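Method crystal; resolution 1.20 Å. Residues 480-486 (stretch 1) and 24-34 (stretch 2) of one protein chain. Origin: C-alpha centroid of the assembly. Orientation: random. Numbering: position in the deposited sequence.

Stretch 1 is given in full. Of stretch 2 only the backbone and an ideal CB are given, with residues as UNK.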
ATOM      1  N   ALA A 480      -6.200   5.611   5.577  1.00 10.60           N
ATOM      2  CA  ALA A 480      -5.103   5.998   4.677  1.00 10.62           C
ATOM      3  C   ALA A 480      -4.190   7.004   5.313  1.00  9.99           C
ATOM      4  O   ALA A 480      -4.676   7.858   6.089  1.00 10.57           O
ATOM      5  CB  ALA A 480      -5.634   6.536   3.374  1.00 11.08           C
ATOM      6  N   PRO A 481      -2.892   7.033   4.942  1.00 10.57           N
ATOM      7  CA  PRO A 481      -2.213   6.013   4.153  1.00 10.08           C
ATOM      8  C   PRO A 481      -1.977   4.718   4.949  1.00 10.13           C
ATOM      9  O   PRO A 481      -1.925   4.687   6.187  1.00 10.66           O
ATOM     10  CB  PRO A 481      -0.836   6.647   3.807  1.00 10.50           C
ATOM     11  CG  PRO A 481      -1.060   8.107   4.033  1.00 10.89           C
ATOM     12  CD  PRO A 481      -2.049   8.203   5.183  1.00 10.76           C
ATOM     13  N   LEU A 482      -1.740   3.638   4.185  1.00  9.96           N
ATOM     14  CA  LEU A 482      -1.475   2.302   4.708  1.00 10.00           C
ATOM     15  C   LEU A 482      -0.072   2.176   5.268  1.00 10.11           C
ATOM     16  O   LEU A 482       0.078   1.537   6.325  1.00 10.91           O
ATOM     17  CB  LEU A 482      -1.720   1.327   3.581  1.00 10.61           C
ATOM     18  CG  LEU A 482      -1.606  -0.159   3.924  1.00 10.68           C
ATOM     19  CD1 LEU A 482      -2.593  -0.573   4.992  1.00 11.61           C
ATOM     20  CD2 LEU A 482      -1.774  -0.988   2.681  1.00 11.90           C
ATOM     21  N   LEU A 483       0.927   2.680   4.531  1.00  9.88           N
ATOM     22  CA  LEU A 483       2.315   2.302   4.777  1.00 10.26           C
ATOM     23  C   LEU A 483       3.218   3.515   4.862  1.00 11.02           C
ATOM     24  O   LEU A 483       3.011   4.532   4.157  1.00 11.27           O
ATOM     25  CB  LEU A 483       2.806   1.363   3.667  1.00 10.35           C
ATOM     26  CG  LEU A 483       2.315  -0.073   3.781  1.00 12.19           C
ATOM     27  CD1 LEU A 483       2.558  -0.871   2.550  1.00 14.83           C
ATOM     28  CD2 LEU A 483       2.961  -0.771   4.957  1.00 16.17           C
ATOM     29  N   GLN A 484       4.297   3.366   5.620  1.00 10.54           N
ATOM     30  CA  GLN A 484       5.296   4.426   5.822  1.00 10.70           C
ATOM     31  C   GLN A 484       6.703   3.882   6.014  1.00 10.72           C
ATOM     32  O   GLN A 484       6.971   3.202   7.024  1.00 11.00           O
ATOM     33  CB  GLN A 484       4.946   5.252   7.045  1.00 11.76           C
ATOM     34  CG  GLN A 484       5.976   6.288   7.447  1.00 13.08           C
ATOM     35  CD  GLN A 484       5.784   6.833   8.857  1.00 12.01           C
ATOM     36  OE1 GLN A 484       5.075   6.277   9.671  1.00 12.71           O
ATOM     37  NE2 GLN A 484       6.477   7.922   9.129  1.00 13.15           N
ATOM     38  N   HIS A 485       7.625   4.282   5.139  1.00 10.95           N
ATOM     39  CA  HIS A 485       9.066   4.088   5.389  1.00 11.13           C
ATOM     40  C   HIS A 485       9.484   5.204   6.317  1.00 11.47           C
ATOM     41  O   HIS A 485       9.403   6.391   5.978  1.00 12.29           O
ATOM     42  CB  HIS A 485       9.871   4.150   4.076  1.00 11.39           C
ATOM     43  CG  HIS A 485      11.206   3.576   4.239  1.00 11.30           C
ATOM     44  ND1 HIS A 485      12.091   3.984   5.247  1.00 12.18           N
ATOM     45  CD2 HIS A 485      11.783   2.531   3.584  1.00 12.03           C
ATOM     46  CE1 HIS A 485      13.149   3.211   5.118  1.00 13.07           C
ATOM     47  NE2 HIS A 485      13.016   2.314   4.115  1.00 12.94           N
ATOM     48  N   VAL A 486       9.916   4.860   7.531  1.00 12.09           N
ATOM     49  CA  VAL A 486      10.253   5.892   8.526  1.00 12.95           C
ATOM     50  C   VAL A 486      11.444   6.736   8.120  1.00 12.71           C
ATOM     51  O   VAL A 486      11.630   7.800   8.703  1.00 14.28           O
ATOM     52  CB  VAL A 486      10.431   5.306   9.913  1.00 13.27           C
ATOM     53  CG1 VAL A 486       9.164   4.671  10.397  1.00 14.06           C
ATOM     54  CG2 VAL A 486      11.647   4.365   9.992  1.00 13.46           C
ATOM     55  N   UNK A  24       1.617   4.486  -3.892  1.00 10.35           N
ATOM     56  CA  UNK A  24       3.038   4.597  -3.525  1.00  9.95           C
ATOM     57  C   UNK A  24       3.231   5.995  -2.931  1.00 10.24           C
ATOM     58  O   UNK A  24       3.254   7.022  -3.651  1.00 10.46           O
ATOM     59  CB  UNK A  24       3.958   4.366  -4.726  1.00  9.95           C
ATOM     60  N   UNK A  25       3.302   6.055  -1.601  1.00 10.33           N
ATOM     61  CA  UNK A  25       3.511   7.274  -0.811  1.00 11.27           C
ATOM     62  C   UNK A  25       4.411   6.825   0.351  1.00 10.22           C
ATOM     63  O   UNK A  25       4.304   5.681   0.818  1.00 10.62           O
ATOM     64  CB  UNK A  25       2.199   7.895  -0.329  1.00 11.27           C
ATOM     65  N   UNK A  26       5.287   7.686   0.832  1.00 10.42           N
ATOM     66  CA  UNK A  26       6.182   7.304   1.917  1.00 11.21           C
ATOM     67  C   UNK A  26       7.013   6.057   1.559  1.00 10.62           C
ATOM     68  O   UNK A  26       7.379   5.247   2.420  1.00 11.00           O
ATOM     69  CB  UNK A  26       5.374   7.049   3.191  1.00 11.21           C
ATOM     70  N   UNK A  27       7.324   5.886   0.260  1.00 10.86           N
ATOM     71  CA  UNK A  27       8.041   4.682  -0.192  1.00 10.90           C
ATOM     72  C   UNK A  27       7.326   3.403   0.297  1.00 10.65           C
ATOM     73  O   UNK A  27       7.943   2.417   0.644  1.00 11.60           O
ATOM     74  CB  UNK A  27       9.485   4.705   0.313  1.00 10.90           C
ATOM     75  N   UNK A  28       6.015   3.421   0.146  1.00 10.75           N
ATOM     76  CA  UNK A  28       5.148   2.243   0.393  1.00 11.17           C
ATOM     77  C   UNK A  28       5.235   1.204  -0.712  1.00 10.29           C
ATOM     78  O   UNK A  28       4.908   0.024  -0.438  1.00 10.52           O
ATOM     79  CB  UNK A  28       3.691   2.684   0.547  1.00 11.17           C
ATOM     80  N   UNK A  29       5.600   1.598  -1.922  1.00 10.12           N
ATOM     81  CA  UNK A  29       5.742   0.654  -3.051  1.00 10.32           C
ATOM     82  C   UNK A  29       7.216   0.383  -3.244  1.00 10.49           C
ATOM     83  O   UNK A  29       7.780  -0.542  -2.651  1.00 10.45           O
ATOM     84  CB  UNK A  29       5.117   1.201  -4.336  1.00 10.32           C
ATOM     85  N   UNK A  30       7.864   1.235  -4.039  1.00 10.33           N
ATOM     86  CA  UNK A  30       9.321   1.234  -4.104  1.00 10.50           C
ATOM     87  C   UNK A  30       9.923   1.546  -2.739  1.00 11.21           C
ATOM     88  O   UNK A  30       9.644   2.662  -2.219  1.00 12.61           O
ATOM     89  CB  UNK A  30       9.811   2.245  -5.143  1.00 10.50           C
ATOM     90  N   UNK A  31      10.697   0.639  -2.173  1.00 10.87           N
ATOM     91  CA  UNK A  31      11.188   0.791  -0.841  1.00 11.73           C
ATOM     92  C   UNK A  31      10.343   0.188   0.272  1.00 11.05           C
ATOM     93  O   UNK A  31      10.755   0.222   1.441  1.00 11.56           O
ATOM     94  CB  UNK A  31      11.370   2.286  -0.569  1.00 11.73           C
ATOM     95  N   UNK A  32       9.193  -0.361  -0.113  1.00 10.96           N
ATOM     96  CA  UNK A  32       8.196  -0.826   0.862  1.00 10.82           C
ATOM     97  C   UNK A  32       7.668  -2.188   0.529  1.00 10.82           C
ATOM     98  O   UNK A  32       8.360  -3.218   0.651  1.00 10.97           O
ATOM     99  CB  UNK A  32       7.028   0.159   0.949  1.00 10.82           C
ATOM    100  N   UNK A  33       6.407  -2.227   0.100  1.00 10.39           N
ATOM    101  CA  UNK A  33       5.754  -3.539  -0.231  1.00 10.54           C
ATOM    102  C   UNK A  33       6.493  -4.251  -1.372  1.00 10.20           C
ATOM    103  O   UNK A  33       6.533  -5.481  -1.380  1.00 11.15           O
ATOM    104  CB  UNK A  33       4.291  -3.329  -0.627  1.00 10.54           C
ATOM    105  N   UNK A  34       6.993  -3.514  -2.354  1.00 10.09           N
ATOM    106  CA  UNK A  34       7.745  -4.132  -3.458  1.00 10.17           C
ATOM    107  C   UNK A  34       9.119  -4.554  -2.954  1.00  9.73           C
ATOM    108  O   UNK A  34       9.816  -3.745  -2.364  1.00 11.31           O
ATOM    109  CB  UNK A  34       7.879  -3.171  -4.641  1.00 10.17           C
TER

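Position 24 has nothing of stretch 1 within 5.5 Å of its ideal CB, so stretch 1 leaves the choice open. The residue is Asp24. It serves its own stretch: OD1 accepts from the N of position 29 at 3.0 Å and OD2 from the N of position 30 at 2.9 Å.

At position 25 the CA-to-CB bond points sideways, and the ideal CB lies 5.3 Å from Pro481 CB. A medium or large apolar side chain could close that gap. The residue is Ile25, and its CG2 packs 4.0 Å from Pro481 CB.

Position 26 points toward the strand. Its ideal CB is 3.6 Å from Leu483 O and 3.7 Å from Gln484 CA. Its O accepts a hydrogen bond from His485 N at 2.9 Å, which any residue could provide. Leu483 O is an acceptor within reach of a short side chain, so a donor would suit: Asn, Ser or Thr. The left-handed phi/psi of 56/31 favours Asn or Gly. Asn meets both demands, and the residue is Asn26. Its ND2 donates to Leu483 O at 3.0 Å, nearly in line at 174°. Side chain and backbone thus bond to the strand on both sides of Gln484.

Position 27 is also left-handed, at 52/45, and points sideways. Its ideal CB is 3.8 Å from His485 CB, but many side chains could fit. The residue is His27. Its CB touches His485 CB at 3.9 Å, while its ND1 donates to the O of position 30 at 2.7 Å.

At position 28 the bond points sideways, and the ideal CB sits 3.5 Å from Leu483 CB. Ala or Ser would suit; a larger side chain directed away from Leu483 is not excluded by this contact. The residue is Ser28, whose CB packs on Leu483 CB at 3.5 Å.

Positions 29 and 30 have ideal CBs beyond reach of stretch 1, which sets no preference. They are Gly29 and Asp30, whose N atoms donate to Asp24.

Position 31 points toward stretch 1, its ideal CB 4.2 Å from His485 CD2. At phi/psi of 92/-3 a CB would be jammed against the preceding carbonyl O, so glycine is called for. The residue is Gly31. Its O lies 3.3 Å from His485 CD2, at the ring edge. A water bridges the two residues, donating to Gly31 O and hydrogen-bonded to His485 NE2.

At position 32 a CB would clash with His27 O, 2.5 Å away. Glycine fits, and the residue is Gly32.

Position 33 points toward Leu483, its ideal CB 4.4 Å from Leu483 CD1. An apolar residue suits. It is Leu33, with CB 4.3 Å from Leu483 CD1.

Position 34 is out of reach of stretch 1. It is Tyr34, the first residue past the helix.

Stretch 2 (24-34) DINHSGDGGLY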
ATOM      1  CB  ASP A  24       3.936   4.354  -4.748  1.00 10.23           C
ATOM      2  CG  ASP A  24       5.300   3.904  -4.342  1.00 10.41           C
ATOM      3  OD1 ASP A  24       5.786   4.282  -3.233  1.00 10.76           O
ATOM      4  OD2 ASP A  24       5.939   3.112  -5.131  1.00 11.49           O
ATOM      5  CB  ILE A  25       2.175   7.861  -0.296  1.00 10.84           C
ATOM      6  CG1 ILE A  25       2.353   9.197   0.450  1.00 11.46           C
ATOM      7  CG2 ILE A  25       1.388   6.866   0.524  1.00 11.32           C
ATOM      8  CD1 ILE A  25       1.051   9.847   0.856  1.00 11.65           C
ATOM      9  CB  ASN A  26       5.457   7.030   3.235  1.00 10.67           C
ATOM     10  CG  ASN A  26       4.444   8.051   3.656  1.00 10.60           C
ATOM     11  OD1 ASN A  26       4.717   9.256   3.610  1.00 11.32           O
ATOM     12  ND2 ASN A  26       3.282   7.566   4.128  1.00 11.39           N
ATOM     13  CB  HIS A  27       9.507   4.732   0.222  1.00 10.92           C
ATOM     14  CG  HIS A  27      10.310   5.591  -0.690  1.00 11.78           C
ATOM     15  ND1 HIS A  27      10.706   5.182  -1.937  1.00 13.39           N
ATOM     16  CD2 HIS A  27      10.670   6.884  -0.591  1.00 13.17           C
ATOM     17  CE1 HIS A  27      11.328   6.167  -2.539  1.00 14.88           C
ATOM     18  NE2 HIS A  27      11.329   7.209  -1.714  1.00 15.46           N
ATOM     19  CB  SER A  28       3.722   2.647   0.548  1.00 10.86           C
ATOM     20  OG  SER A  28       3.281   3.253  -0.654  1.00 10.89           O
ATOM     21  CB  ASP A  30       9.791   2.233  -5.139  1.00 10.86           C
ATOM     22  CG  ASP A  30       9.517   1.824  -6.556  1.00 11.52           C
ATOM     23  OD1 ASP A  30       9.742   0.703  -6.964  1.00 12.33           O
ATOM     24  OD2 ASP A  30       8.984   2.628  -7.284  1.00 18.72           O
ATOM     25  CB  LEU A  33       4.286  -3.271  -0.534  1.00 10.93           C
ATOM     26  CG  LEU A  33       3.452  -4.499  -0.885  1.00 11.04           C
ATOM     27  CD1 LEU A  33       3.343  -5.447   0.297  1.00 12.50           C
ATOM     28  CD2 LEU A  33       2.059  -4.034  -1.293  1.00 12.81           C
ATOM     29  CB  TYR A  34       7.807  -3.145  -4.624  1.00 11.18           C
ATOM     30  CG  TYR A  34       8.485  -3.644  -5.878  1.00 10.55           C
ATOM     31  CD1 TYR A  34       8.188  -4.885  -6.431  1.00 10.75           C
ATOM     32  CD2 TYR A  34       9.389  -2.833  -6.536  1.00 11.02           C
ATOM     33  CE1 TYR A  34       8.800  -5.292  -7.605  1.00 10.31           C
ATOM     34  CE2 TYR A  34       9.989  -3.256  -7.721  1.00 10.81           C
ATOM     35  CZ  TYR A  34       9.720  -4.494  -8.253  1.00 10.46           C
ATOM     36  OH  TYR A  34      10.339  -4.859  -9.443  1.00 10.84           O
TER
HETATM   37  O   HOH W   1      13.152  -0.476   3.083  0.50 12.82           O
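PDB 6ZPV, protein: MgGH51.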